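Local coordinates for protein lipase (Photobacterium sp. M37, PDB 2ORY) that hydrolyses triacylglycerols as a cold-adapted bacterial lipase with the alpha/beta hydrolase fold, probably by way of a serine nucleophile, at residues Q267-L270 with I271-M274; K38-L41 with K42-P46; P141-I145 with P146-K150; A217-F220 with D221-G225. All blocks are in the same frame, centred on the assembly; numbering follows the deposited sequence.

Contact 1: Q267-L270 with I271-M274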
ATOM      1  N   GLN A 267       8.685 -12.997  18.929  1.00 20.34           N
ATOM      2  CA  GLN A 267       7.680 -12.851  17.882  1.00 23.22           C
ATOM      3  C   GLN A 267       6.444 -13.728  18.148  1.00 23.12           C
ATOM      4  O   GLN A 267       5.318 -13.346  17.818  1.00 21.87           O
ATOM      5  CB  GLN A 267       8.286 -13.194  16.528  1.00 23.12           C
ATOM      6  CG  GLN A 267       8.892 -12.002  15.803  1.00 20.65           C
ATOM      7  CD  GLN A 267      10.001 -11.312  16.588  1.00 17.82           C
ATOM      8  OE1 GLN A 267       9.966 -10.093  16.787  1.00 24.16           O
ATOM      9  NE2 GLN A 267      10.995 -12.077  17.011  1.00 18.17           N
ATOM     10  N   ARG A 268       6.649 -14.905  18.740  1.00 26.74           N
ATOM     11  CA  ARG A 268       5.519 -15.789  19.053  1.00 26.50           C
ATOM     12  C   ARG A 268       4.621 -15.086  20.056  1.00 24.08           C
ATOM     13  O   ARG A 268       3.402 -15.185  19.957  1.00 24.87           O
ATOM     14  CB  ARG A 268       5.993 -17.116  19.644  1.00 25.00           C
ATOM     15  CG  ARG A 268       6.494 -18.115  18.628  1.00 29.08           C
ATOM     16  CD  ARG A 268       7.060 -19.338  19.338  1.00 35.94           C
ATOM     17  NE  ARG A 268       7.569 -20.319  18.389  1.00 43.98           N
ATOM     18  CZ  ARG A 268       6.796 -21.117  17.658  1.00 47.58           C
ATOM     19  NH1 ARG A 268       5.473 -21.055  17.777  1.00 49.91           N
ATOM     20  NH2 ARG A 268       7.346 -21.963  16.796  1.00 44.54           N
ATOM     21  N   ALA A 269       5.226 -14.386  21.022  1.00 21.99           N
ATOM     22  CA  ALA A 269       4.463 -13.632  22.028  1.00 22.10           C
ATOM     23  C   ALA A 269       3.700 -12.483  21.351  1.00 23.74           C
ATOM     24  O   ALA A 269       2.544 -12.213  21.690  1.00 23.52           O
ATOM     25  CB  ALA A 269       5.407 -13.071  23.112  1.00 18.67           C
ATOM     26  N   LEU A 270       4.343 -11.800  20.398  1.00 23.53           N
ATOM     27  CA  LEU A 270       3.669 -10.697  19.693  1.00 22.64           C
ATOM     28  C   LEU A 270       2.486 -11.230  18.881  1.00 24.17           C
ATOM     29  O   LEU A 270       1.413 -10.637  18.888  1.00 24.51           O
ATOM     30  CB  LEU A 270       4.647  -9.949  18.773  1.00 19.70           C
ATOM     31  CG  LEU A 270       5.487  -8.853  19.436  1.00 18.53           C
ATOM     32  CD1 LEU A 270       6.627  -8.406  18.545  1.00 18.96           C
ATOM     33  CD2 LEU A 270       4.580  -7.699  19.736  1.00 15.44           C
ATOM     34  N   ILE A 271       2.683 -12.356  18.198  1.00 22.11           N
ATOM     35  CA  ILE A 271       1.606 -12.959  17.420  1.00 24.90           C
ATOM     36  C   ILE A 271       0.406 -13.253  18.323  1.00 22.78           C
ATOM     37  O   ILE A 271      -0.725 -12.899  17.989  1.00 24.85           O
ATOM     38  CB  ILE A 271       2.048 -14.282  16.765  1.00 27.73           C
ATOM     39  CG1 ILE A 271       3.161 -14.028  15.759  1.00 24.22           C
ATOM     40  CG2 ILE A 271       0.866 -14.939  16.080  1.00 24.35           C
ATOM     41  CD1 ILE A 271       2.693 -13.266  14.575  1.00 39.50           C
ATOM     42  N   ARG A 272       0.646 -13.913  19.453  1.00 22.32           N
ATOM     43  CA  ARG A 272      -0.443 -14.223  20.389  1.00 21.71           C
ATOM     44  C   ARG A 272      -1.102 -12.951  20.896  1.00 22.14           C
ATOM     45  O   ARG A 272      -2.317 -12.903  21.041  1.00 25.54           O
ATOM     46  CB  ARG A 272       0.046 -15.049  21.589  1.00 25.37           C
ATOM     47  CG  ARG A 272       0.467 -16.474  21.235  1.00 31.47           C
ATOM     48  CD  ARG A 272       0.515 -17.355  22.472  1.00 33.22           C
ATOM     49  NE  ARG A 272       1.386 -16.815  23.520  1.00 36.91           N
ATOM     50  CZ  ARG A 272       2.716 -16.836  23.473  1.00 37.91           C
ATOM     51  NH1 ARG A 272       3.335 -17.368  22.431  1.00 38.55           N
ATOM     52  NH2 ARG A 272       3.430 -16.346  24.474  1.00 37.46           N
ATOM     53  N   ALA A 273      -0.314 -11.921  21.180  1.00 22.89           N
ATOM     54  CA  ALA A 273      -0.911 -10.663  21.623  1.00 23.97           C
ATOM     55  C   ALA A 273      -1.814 -10.078  20.512  1.00 22.14           C
ATOM     56  O   ALA A 273      -2.923  -9.621  20.791  1.00 29.80           O
ATOM     57  CB  ALA A 273       0.176  -9.678  22.009  1.00 25.79           C
ATOM     58  N   MET A 274      -1.350 -10.101  19.261  1.00 24.42           N
ATOM     59  CA  MET A 274      -2.140  -9.604  18.123  1.00 25.11           C
ATOM     60  C   MET A 274      -3.476 -10.355  18.024  1.00 28.58           C
ATOM     61  O   MET A 274      -4.528  -9.745  17.783  1.00 25.26           O
ATOM     62  CB  MET A 274      -1.395  -9.813  16.796  1.00 25.23           C
ATOM     63  CG  MET A 274      -0.180  -8.926  16.566  1.00 24.49           C
ATOM     64  SD  MET A 274       0.935  -9.588  15.298  1.00 34.08           S
ATOM     65  CE  MET A 274       0.011  -9.180  13.794  1.00 24.63           C
TER

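Contact 2: K38-L41 with K42-P46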
ATOM      1  N   LYS A  38      11.697  11.621 -11.107  1.00 40.42           N
ATOM      2  CA  LYS A  38      11.868  12.097 -12.475  1.00 43.02           C
ATOM      3  C   LYS A  38      12.931  11.306 -13.218  1.00 43.17           C
ATOM      4  O   LYS A  38      12.757  10.982 -14.392  1.00 45.36           O
ATOM      5  CB  LYS A  38      12.213  13.589 -12.489  1.00 41.83           C
ATOM      6  CG  LYS A  38      11.104  14.480 -11.954  1.00 43.09           C
ATOM      7  CD  LYS A  38      11.449  15.949 -12.118  1.00 40.45           C
ATOM      8  CE  LYS A  38      10.376  16.822 -11.507  1.00 40.07           C
ATOM      9  NZ  LYS A  38      10.676  18.273 -11.649  1.00 39.93           N
ATOM     10  N   GLU A  39      14.030  10.988 -12.546  1.00 41.99           N
ATOM     11  CA  GLU A  39      15.074  10.208 -13.192  1.00 43.27           C
ATOM     12  C   GLU A  39      14.549   8.809 -13.538  1.00 42.49           C
ATOM     13  O   GLU A  39      14.832   8.270 -14.617  1.00 42.09           O
ATOM     14  CB  GLU A  39      16.296  10.067 -12.285  1.00 41.26           C
ATOM     15  CG  GLU A  39      17.399   9.231 -12.929  1.00 47.82           C
ATOM     16  CD  GLU A  39      18.526   8.872 -11.974  1.00 56.10           C
ATOM     17  OE1 GLU A  39      19.502   8.234 -12.431  1.00 58.39           O
ATOM     18  OE2 GLU A  39      18.441   9.218 -10.772  1.00 59.80           O
ATOM     19  N   ALA A  40      13.806   8.221 -12.604  1.00 39.68           N
ATOM     20  CA  ALA A  40      13.224   6.890 -12.789  1.00 39.73           C
ATOM     21  C   ALA A  40      12.223   6.862 -13.951  1.00 36.64           C
ATOM     22  O   ALA A  40      12.288   6.004 -14.828  1.00 33.68           O
ATOM     23  CB  ALA A  40      12.527   6.439 -11.496  1.00 37.75           C
ATOM     24  N   LEU A  41      11.283   7.797 -13.948  1.00 38.30           N
ATOM     25  CA  LEU A  41      10.291   7.837 -15.009  1.00 40.80           C
ATOM     26  C   LEU A  41      10.969   7.973 -16.371  1.00 46.59           C
ATOM     27  O   LEU A  41      10.321   7.877 -17.408  1.00 50.67           O
ATOM     28  CB  LEU A  41       9.337   9.006 -14.789  1.00 36.04           C
ATOM     29  CG  LEU A  41       8.356   8.927 -13.619  1.00 38.13           C
ATOM     30  CD1 LEU A  41       7.551  10.221 -13.564  1.00 33.99           C
ATOM     31  CD2 LEU A  41       7.432   7.723 -13.797  1.00 35.20           C
ATOM     32  N   LYS A  42      12.280   8.181 -16.360  1.00 50.24           N
ATOM     33  CA  LYS A  42      13.036   8.363 -17.590  1.00 50.32           C
ATOM     34  C   LYS A  42      13.958   7.203 -17.918  1.00 45.00           C
ATOM     35  O   LYS A  42      14.380   7.047 -19.056  1.00 44.91           O
ATOM     36  CB  LYS A  42      13.862   9.641 -17.484  1.00 55.21           C
ATOM     37  CG  LYS A  42      14.682   9.967 -18.708  1.00 61.16           C
ATOM     38  CD  LYS A  42      15.651  11.116 -18.428  1.00 67.35           C
ATOM     39  CE  LYS A  42      16.752  10.708 -17.443  1.00 69.55           C
ATOM     40  NZ  LYS A  42      17.760  11.791 -17.215  1.00 70.19           N
ATOM     41  N   THR A  43      14.262   6.379 -16.928  1.00 43.27           N
ATOM     42  CA  THR A  43      15.172   5.274 -17.159  1.00 42.86           C
ATOM     43  C   THR A  43      14.613   3.884 -16.909  1.00 43.43           C
ATOM     44  O   THR A  43      15.034   2.918 -17.548  1.00 43.83           O
ATOM     45  CB  THR A  43      16.437   5.456 -16.308  1.00 47.85           C
ATOM     46  OG1 THR A  43      16.087   5.413 -14.918  1.00 47.98           O
ATOM     47  CG2 THR A  43      17.092   6.806 -16.622  1.00 43.95           C
ATOM     48  N   TRP A  44      13.676   3.767 -15.972  1.00 44.72           N
ATOM     49  CA  TRP A  44      13.085   2.463 -15.662  1.00 41.22           C
ATOM     50  C   TRP A  44      12.379   1.924 -16.904  1.00 39.41           C
ATOM     51  O   TRP A  44      11.600   2.642 -17.537  1.00 34.27           O
ATOM     52  CB  TRP A  44      12.072   2.599 -14.520  1.00 42.39           C
ATOM     53  CG  TRP A  44      12.657   2.766 -13.142  1.00 39.85           C
ATOM     54  CD1 TRP A  44      13.828   3.388 -12.808  1.00 40.45           C
ATOM     55  CD2 TRP A  44      12.047   2.378 -11.908  1.00 39.91           C
ATOM     56  NE1 TRP A  44      13.981   3.415 -11.442  1.00 37.81           N
ATOM     57  CE2 TRP A  44      12.901   2.805 -10.865  1.00 41.37           C
ATOM     58  CE3 TRP A  44      10.856   1.714 -11.581  1.00 37.27           C
ATOM     59  CZ2 TRP A  44      12.599   2.590  -9.517  1.00 38.99           C
ATOM     60  CZ3 TRP A  44      10.556   1.500 -10.236  1.00 36.45           C
ATOM     61  CH2 TRP A  44      11.422   1.937  -9.224  1.00 39.29           C
ATOM     62  N   LYS A  45      12.642   0.664 -17.243  1.00 39.17           N
ATOM     63  CA  LYS A  45      12.029   0.049 -18.419  1.00 44.05           C
ATOM     64  C   LYS A  45      10.512   0.288 -18.513  1.00 44.07           C
ATOM     65  O   LYS A  45      10.024   0.895 -19.471  1.00 44.05           O
ATOM     66  CB  LYS A  45      12.304  -1.458 -18.446  1.00 46.98           C
ATOM     67  CG  LYS A  45      13.755  -1.863 -18.660  1.00 51.29           C
ATOM     68  CD  LYS A  45      13.847  -3.381 -18.812  1.00 53.16           C
ATOM     69  CE  LYS A  45      15.285  -3.889 -18.758  1.00 55.97           C
ATOM     70  NZ  LYS A  45      15.390  -5.385 -18.860  1.00 53.17           N
ATOM     71  N   PRO A  46       9.748  -0.176 -17.512  1.00 41.39           N
ATOM     72  CA  PRO A  46       8.295   0.013 -17.538  1.00 39.86           C
ATOM     73  C   PRO A  46       7.793   1.440 -17.781  1.00 36.96           C
ATOM     74  O   PRO A  46       6.648   1.636 -18.200  1.00 36.64           O
ATOM     75  CB  PRO A  46       7.854  -0.554 -16.185  1.00 37.25           C
ATOM     76  CG  PRO A  46       9.042  -0.358 -15.327  1.00 40.84           C
ATOM     77  CD  PRO A  46      10.172  -0.761 -16.229  1.00 39.35           C
TER

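Contact 3: P141-I145 with P146-K150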
ATOM      1  N   PRO A 141       1.468  19.257  -0.856  1.00 33.15           N
ATOM      2  CA  PRO A 141       2.857  19.349  -1.300  1.00 29.88           C
ATOM      3  C   PRO A 141       3.375  20.715  -0.861  1.00 28.63           C
ATOM      4  O   PRO A 141       2.605  21.671  -0.749  1.00 25.20           O
ATOM      5  CB  PRO A 141       2.740  19.237  -2.819  1.00 31.68           C
ATOM      6  CG  PRO A 141       1.438  18.524  -3.029  1.00 28.59           C
ATOM      7  CD  PRO A 141       0.556  19.165  -2.007  1.00 28.32           C
ATOM      8  N   LYS A 142       4.667  20.809  -0.598  1.00 29.67           N
ATOM      9  CA  LYS A 142       5.239  22.081  -0.172  1.00 36.67           C
ATOM     10  C   LYS A 142       5.615  22.930  -1.387  1.00 38.36           C
ATOM     11  O   LYS A 142       5.388  22.531  -2.523  1.00 34.01           O
ATOM     12  CB  LYS A 142       6.478  21.834   0.704  1.00 42.11           C
ATOM     13  CG  LYS A 142       6.178  21.031   1.966  1.00 43.87           C
ATOM     14  CD  LYS A 142       7.434  20.735   2.755  1.00 49.05           C
ATOM     15  CE  LYS A 142       7.171  19.655   3.791  1.00 53.21           C
ATOM     16  NZ  LYS A 142       5.949  19.969   4.587  1.00 56.79           N
ATOM     17  N   SER A 143       6.188  24.101  -1.132  1.00 41.49           N
ATOM     18  CA  SER A 143       6.615  25.008  -2.189  1.00 41.52           C
ATOM     19  C   SER A 143       7.584  24.344  -3.164  1.00 37.57           C
ATOM     20  O   SER A 143       8.446  23.561  -2.764  1.00 39.65           O
ATOM     21  CB  SER A 143       7.289  26.241  -1.567  1.00 46.85           C
ATOM     22  OG  SER A 143       7.872  27.085  -2.551  1.00 49.63           O
ATOM     23  N   HIS A 144       7.418  24.668  -4.446  1.00 41.05           N
ATOM     24  CA  HIS A 144       8.274  24.171  -5.530  1.00 41.62           C
ATOM     25  C   HIS A 144       8.039  22.722  -5.874  1.00 38.46           C
ATOM     26  O   HIS A 144       8.742  22.148  -6.709  1.00 41.33           O
ATOM     27  CB  HIS A 144       9.746  24.379  -5.178  1.00 45.20           C
ATOM     28  CG  HIS A 144      10.095  25.807  -4.890  1.00 48.59           C
ATOM     29  ND1 HIS A 144      11.272  26.176  -4.276  1.00 53.11           N
ATOM     30  CD2 HIS A 144       9.413  26.955  -5.118  1.00 48.60           C
ATOM     31  CE1 HIS A 144      11.298  27.489  -4.135  1.00 51.60           C
ATOM     32  NE2 HIS A 144      10.183  27.986  -4.637  1.00 48.98           N
ATOM     33  N   ILE A 145       7.051  22.135  -5.212  1.00 35.23           N
ATOM     34  CA  ILE A 145       6.683  20.746  -5.451  1.00 34.49           C
ATOM     35  C   ILE A 145       5.373  20.761  -6.234  1.00 33.06           C
ATOM     36  O   ILE A 145       4.456  21.536  -5.930  1.00 33.68           O
ATOM     37  CB  ILE A 145       6.462  19.964  -4.118  1.00 35.03           C
ATOM     38  CG1 ILE A 145       7.726  20.016  -3.236  1.00 32.17           C
ATOM     39  CG2 ILE A 145       6.059  18.520  -4.425  1.00 36.51           C
ATOM     40  CD1 ILE A 145       8.987  19.363  -3.855  1.00 29.56           C
ATOM     41  N   PRO A 146       5.270  19.928  -7.276  1.00 33.37           N
ATOM     42  CA  PRO A 146       3.991  19.974  -7.997  1.00 32.93           C
ATOM     43  C   PRO A 146       2.788  19.791  -7.065  1.00 33.18           C
ATOM     44  O   PRO A 146       2.855  19.052  -6.071  1.00 26.58           O
ATOM     45  CB  PRO A 146       4.119  18.854  -9.042  1.00 35.65           C
ATOM     46  CG  PRO A 146       5.336  18.057  -8.633  1.00 37.60           C
ATOM     47  CD  PRO A 146       6.237  19.033  -7.927  1.00 29.20           C
ATOM     48  N   GLY A 147       1.701  20.486  -7.389  1.00 30.02           N
ATOM     49  CA  GLY A 147       0.485  20.405  -6.597  1.00 33.27           C
ATOM     50  C   GLY A 147       0.585  21.212  -5.317  1.00 34.77           C
ATOM     51  O   GLY A 147      -0.216  21.055  -4.395  1.00 35.76           O
ATOM     52  N   GLU A 148       1.583  22.085  -5.282  1.00 34.74           N
ATOM     53  CA  GLU A 148       1.864  22.942  -4.137  1.00 35.45           C
ATOM     54  C   GLU A 148       0.619  23.523  -3.447  1.00 37.73           C
ATOM     55  O   GLU A 148      -0.240  24.138  -4.089  1.00 35.27           O
ATOM     56  CB  GLU A 148       2.790  24.069  -4.596  1.00 33.03           C
ATOM     57  CG  GLU A 148       3.210  25.042  -3.522  1.00 44.11           C
ATOM     58  CD  GLU A 148       3.845  26.308  -4.094  1.00 46.75           C
ATOM     59  OE1 GLU A 148       4.743  26.202  -4.953  1.00 50.43           O
ATOM     60  OE2 GLU A 148       3.452  27.415  -3.677  1.00 52.53           O
ATOM     61  N   ASN A 149       0.538  23.300  -2.135  1.00 38.53           N
ATOM     62  CA  ASN A 149      -0.540  23.797  -1.280  1.00 37.35           C
ATOM     63  C   ASN A 149      -1.961  23.357  -1.545  1.00 34.19           C
ATOM     64  O   ASN A 149      -2.893  24.097  -1.257  1.00 31.54           O
ATOM     65  CB  ASN A 149      -0.520  25.320  -1.247  1.00 43.98           C
ATOM     66  CG  ASN A 149       0.737  25.856  -0.638  1.00 52.44           C
ATOM     67  OD1 ASN A 149       1.086  25.504   0.493  1.00 59.60           O
ATOM     68  ND2 ASN A 149       1.441  26.713  -1.377  1.00 57.29           N
ATOM     69  N   LYS A 150      -2.137  22.159  -2.077  1.00 33.85           N
ATOM     70  CA  LYS A 150      -3.476  21.650  -2.338  1.00 32.52           C
ATOM     71  C   LYS A 150      -3.585  20.230  -1.817  1.00 29.05           C
ATOM     72  O   LYS A 150      -2.638  19.456  -1.934  1.00 27.67           O
ATOM     73  CB  LYS A 150      -3.757  21.665  -3.841  1.00 37.76           C
ATOM     74  CG  LYS A 150      -3.910  23.055  -4.423  1.00 37.27           C
ATOM     75  CD  LYS A 150      -3.288  23.145  -5.806  1.00 45.27           C
ATOM     76  CE  LYS A 150      -3.356  24.571  -6.346  1.00 45.71           C
ATOM     77  NZ  LYS A 150      -2.420  24.755  -7.489  1.00 46.77           N
TER

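Contact 4: A217-F220 with D221-G225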
ATOM      1  N   ALA A 217     -15.096  -4.686   4.350  1.00 29.01           N
ATOM      2  CA  ALA A 217     -14.523  -5.437   3.239  1.00 29.87           C
ATOM      3  C   ALA A 217     -15.594  -5.880   2.242  1.00 28.20           C
ATOM      4  O   ALA A 217     -15.378  -5.826   1.032  1.00 29.88           O
ATOM      5  CB  ALA A 217     -13.765  -6.664   3.772  1.00 32.26           C
ATOM      6  N   ASP A 218     -16.742  -6.337   2.735  1.00 30.94           N
ATOM      7  CA  ASP A 218     -17.816  -6.751   1.822  1.00 30.12           C
ATOM      8  C   ASP A 218     -18.379  -5.525   1.070  1.00 26.22           C
ATOM      9  O   ASP A 218     -18.680  -5.590  -0.120  1.00 27.02           O
ATOM     10  CB  ASP A 218     -18.932  -7.472   2.585  1.00 29.53           C
ATOM     11  CG  ASP A 218     -18.546  -8.889   3.001  1.00 32.25           C
ATOM     12  OD1 ASP A 218     -17.646  -9.487   2.364  1.00 33.86           O
ATOM     13  OD2 ASP A 218     -19.158  -9.411   3.962  1.00 34.19           O
ATOM     14  N   TYR A 219     -18.519  -4.402   1.757  1.00 25.63           N
ATOM     15  CA  TYR A 219     -18.998  -3.222   1.076  1.00 25.64           C
ATOM     16  C   TYR A 219     -17.977  -2.841  -0.001  1.00 29.06           C
ATOM     17  O   TYR A 219     -18.337  -2.554  -1.149  1.00 28.00           O
ATOM     18  CB  TYR A 219     -19.172  -2.070   2.049  1.00 26.29           C
ATOM     19  CG  TYR A 219     -19.500  -0.779   1.360  1.00 29.57           C
ATOM     20  CD1 TYR A 219     -20.724  -0.602   0.705  1.00 28.61           C
ATOM     21  CD2 TYR A 219     -18.582   0.272   1.337  1.00 30.38           C
ATOM     22  CE1 TYR A 219     -21.019   0.589   0.050  1.00 24.66           C
ATOM     23  CE2 TYR A 219     -18.871   1.463   0.676  1.00 25.58           C
ATOM     24  CZ  TYR A 219     -20.083   1.613   0.038  1.00 28.96           C
ATOM     25  OH  TYR A 219     -20.345   2.787  -0.635  1.00 34.89           O
ATOM     26  N   PHE A 220     -16.696  -2.837   0.364  1.00 30.58           N
ATOM     27  CA  PHE A 220     -15.637  -2.515  -0.604  1.00 27.27           C
ATOM     28  C   PHE A 220     -15.726  -3.403  -1.871  1.00 23.93           C
ATOM     29  O   PHE A 220     -15.633  -2.907  -2.995  1.00 25.78           O
ATOM     30  CB  PHE A 220     -14.256  -2.707   0.029  1.00 25.36           C
ATOM     31  CG  PHE A 220     -13.125  -2.417  -0.904  1.00 23.00           C
ATOM     32  CD1 PHE A 220     -12.582  -1.139  -0.979  1.00 27.11           C
ATOM     33  CD2 PHE A 220     -12.624  -3.409  -1.740  1.00 21.61           C
ATOM     34  CE1 PHE A 220     -11.551  -0.853  -1.878  1.00 24.89           C
ATOM     35  CE2 PHE A 220     -11.601  -3.138  -2.644  1.00 22.75           C
ATOM     36  CZ  PHE A 220     -11.062  -1.856  -2.711  1.00 29.35           C
ATOM     37  N   ASP A 221     -15.883  -4.710  -1.677  1.00 23.91           N
ATOM     38  CA  ASP A 221     -15.973  -5.650  -2.792  1.00 27.05           C
ATOM     39  C   ASP A 221     -17.130  -5.306  -3.716  1.00 28.08           C
ATOM     40  O   ASP A 221     -16.976  -5.227  -4.941  1.00 27.18           O
ATOM     41  CB  ASP A 221     -16.145  -7.078  -2.269  1.00 27.40           C
ATOM     42  CG  ASP A 221     -14.865  -7.636  -1.681  1.00 29.32           C
ATOM     43  OD1 ASP A 221     -13.832  -6.932  -1.752  1.00 30.06           O
ATOM     44  OD2 ASP A 221     -14.891  -8.772  -1.158  1.00 28.80           O
ATOM     45  N   ASP A 222     -18.289  -5.096  -3.115  1.00 30.30           N
ATOM     46  CA  ASP A 222     -19.478  -4.747  -3.873  1.00 41.01           C
ATOM     47  C   ASP A 222     -19.293  -3.429  -4.629  1.00 40.55           C
ATOM     48  O   ASP A 222     -19.898  -3.227  -5.680  1.00 43.58           O
ATOM     49  CB  ASP A 222     -20.688  -4.670  -2.936  1.00 44.97           C
ATOM     50  CG  ASP A 222     -21.989  -4.542  -3.686  1.00 54.00           C
ATOM     51  OD1 ASP A 222     -22.490  -3.405  -3.859  1.00 59.92           O
ATOM     52  OD2 ASP A 222     -22.505  -5.588  -4.125  1.00 57.22           O
ATOM     53  N   CYS A 223     -18.439  -2.542  -4.117  1.00 40.63           N
ATOM     54  CA  CYS A 223     -18.203  -1.252  -4.771  1.00 35.71           C
ATOM     55  C   CYS A 223     -17.152  -1.237  -5.870  1.00 35.18           C
ATOM     56  O   CYS A 223     -17.353  -0.593  -6.895  1.00 31.58           O
ATOM     57  CB  CYS A 223     -17.823  -0.191  -3.749  1.00 38.83           C
ATOM     58  SG  CYS A 223     -19.177   0.311  -2.748  1.00 47.24           S
ATOM     59  N   LEU A 224     -16.017  -1.903  -5.653  1.00 35.92           N
ATOM     60  CA  LEU A 224     -14.979  -1.938  -6.683  1.00 39.51           C
ATOM     61  C   LEU A 224     -15.037  -3.167  -7.563  1.00 43.88           C
ATOM     62  O   LEU A 224     -14.592  -3.132  -8.720  1.00 44.66           O
ATOM     63  CB  LEU A 224     -13.581  -1.841  -6.082  1.00 37.28           C
ATOM     64  CG  LEU A 224     -13.277  -0.413  -5.659  1.00 43.36           C
ATOM     65  CD1 LEU A 224     -13.836  -0.176  -4.271  1.00 43.12           C
ATOM     66  CD2 LEU A 224     -11.794  -0.180  -5.692  1.00 48.59           C
ATOM     67  N   GLY A 225     -15.578  -4.252  -7.014  1.00 44.00           N
ATOM     68  CA  GLY A 225     -15.683  -5.482  -7.772  1.00 39.96           C
ATOM     69  C   GLY A 225     -14.430  -5.763  -8.569  1.00 35.75           C
ATOM     70  O   GLY A 225     -13.369  -5.998  -7.997  1.00 33.43           O
TER

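Contact 1: Q267-L270 with I271-M274
Gln267 to Leu270 and Ile271 to Met274 are successive turns of helix 265-278, and the backbone bond from Ile271 N to Gln267 O, 2.8 Å at an N-H...O angle of 164°, is the first of four consecutive i to i+4 bonds. The next two run from Arg272 N to Arg268 O at 3.1 Å and from Ala273 N to Ala269 O, and Met274 N to Leu270 O closes the set at 2.8 Å, so all four carbonyls of the first turn are taken up and the helix is regular here.

The side chain that folds back across the turn is Arg272. A bend at chi3 (-56°) turns its chain toward the preceding turn, and the guanidinium lays one face over Ala269, whose CA is 3.8 Å from Arg272 NH2 and displaced toward the rim of the group. Arg272 NH1 comes within 3.3 Å of Arg268 O, but the angle is too poor for a hydrogen bond; the approach is oblique to the guanidinium plane and probably mildly favourable electrostatically. Arg268 extends from CG to NE, and its NH1 stays 6.3 Å from Arg272 NH1, which keeps the two like charges apart. On another flank, Ile271 CG1 lies 3.1 Å from Gln267 O, and Met274 CG rests against Leu270 O.

That flank is the inward one. Leu270, Ile271 and Met274 all pack on Phe102 of helix 97-102, Gln267 OE1 is hydrogen-bonded to Ser98 OG of the same helix, and Trp242 and Leu250 from loops add to the cover, while Arg272 and Ala273 lie on the exposed side.

Contact 2: K38-L41 with K42-P46
Glu39 meets both Lys42 and Thr43 through its carbonyl oxygen, where the last turn of helix 30-43 gives way to loop. Lys42 N is 3.1 Å from Glu39 O in a bond of i to i+3 type, although the position of that nitrogen is less certain. The hydroxyl of Thr43 donates to the same oxygen: with chi1 at 63°, OG1 sits between its own backbone N and carbonyl carbon and reaches Glu39 O at 3.1 Å, from above the carbonyl plane. The Glu39 carboxylate makes no salt bridge with Lys42, its OE1 being 6.2 Å from Lys42 NZ.

Ala40 meets Trp44 with both its oxygen and its methyl group. The oxygen accepts two backbone donors: Trp44 N lies in the carbonyl plane at 2.9 Å with an N-H...O angle of 162°, whereas Thr43 N comes from well above that plane. The methyl group sits over one face of the Trp44 indole, with Ala40 CB 3.6 Å from the centroid of the five-membered ring and 21° off its normal, a CH-pi contact.

Leu41 instead packs its side chain on Phe12 of helix 5-15 and on Trp52 and Val54 of strand 52-63.

The i to i+3 bond from Thr43 N to Ala40 O is of a kind common in the last turn of a helix, and the threonine hydroxyl adds a common helical side-chain-to-backbone bond, with the Trp44 indole laid back over the Ala40 methyl.

Contact 3: P141-I145 with P146-K150
Pro141 and Glu148 bring the two arms of a compact loop together, a run of type II beta turns (Lys142 to Ile145, Ile145 to Glu148 and Gly147 to Lys150) linking helix 127-138 to helix 152-160. Gly147, with positive phi, takes the third position of the middle turn.

Two hydrogen bonds cross between the arms. Asn149 N donates to Pro141 O at 3.0 Å, nearly straight at 176°, and ties the start of the loop to its far side. The other runs from side chain to backbone: CG of Glu148 stands opposite its own backbone N (chi1 -179°), which carries the carboxylate across to the first turn. Within that turn, Ile145 N bonds to Lys142 O at 3.2 Å.

Van der Waals contact is mostly proline against backbone. The Pro141 ring lies on carbonyl oxygens, its CD 3.1 Å from Gly147 O and 3.2 Å from Lys150 O. Ile145 CG2 touches Pro146 CD at 3.5 Å. Beneath the loop, Pro141 packs on Trp56 and Pro146 on Val54 of strand 52-63, while Lys150 O accepts from Trp56 NE1.

At the surface, His144 N reaches Glu148 OE1 at 3.1 Å from 46° above the carboxylate plane.

Contact 4: A217-F220 with D221-G225
Phe220 and Leu224, one turn apart near the end of helix 214-224, make the tight side of this contact. Leu224 CD1 lies over one face of the phenyl ring, 3.6 Å from its centroid and 20° off the normal, a CH-pi contact, while Leu224 CD2 reaches Phe220 CZ at 3.5 Å. A sulfur-aromatic contact follows the same i to i+4 spacing: Cys223 SG lies over one face of the Tyr219 ring, 3.5 Å from its centroid and displaced toward the rim, nearest to CZ. Both rings are placed by a chi1 near 180° (173° for Tyr219), while Cys223 and Leu224 reach back from the following turn. Beneath them the backbone bond from Leu224 N to Phe220 O is 2.9 Å long and nearly straight at 168°, and Cys223 N bonds to Tyr219 O.

The looser, exposed side holds Asp218 and Asp222, the latter meeting the first segment only through its backbone and CB. Asp221 bridges the two sides: its OD1 lies at the Phe220 ring edge, 3.7 Å from CD2, and accepts from Lys287 N. Asp218 OD1 and Asp221 OD2 stand 4.5 Å apart, a like-charge repulsion probably eased by the Asp218-Lys284 salt bridge. At Gly225 phi turns positive and the helix ends.

The packed side faces inward: Phe220 touches Ser181 and Leu185 of helix 175-189 and Thr203 of strand 199-206, Leu224 also meets Thr203, and Tyr219 OH is hydrogen-bonded to Asp189.

How the contacts relate
Along the chain the order is contact 2, contact 3, contact 4, contact 1, each a local arrangement within continuous sequence. Contacts 2 and 3 are neighbours, with centres 22 Å and nearest atoms about 6 Å apart; both pack on strand 52-63, an outermost strand of the mixed sheet, and contact 3 also touches helix 30-43, which carries contact 2. Contact 4 packs against strand 199-206, the outermost strand at the other end, its centre 33 Å from that of contact 3. Contact 1, on a helix packed against helix 97-102, lies across the chain's centre from contacts 2 and 3, about 41 and 42 Å away between centres. The four thus secure separate parts of the alpha/beta hydrolase fold, none touching another.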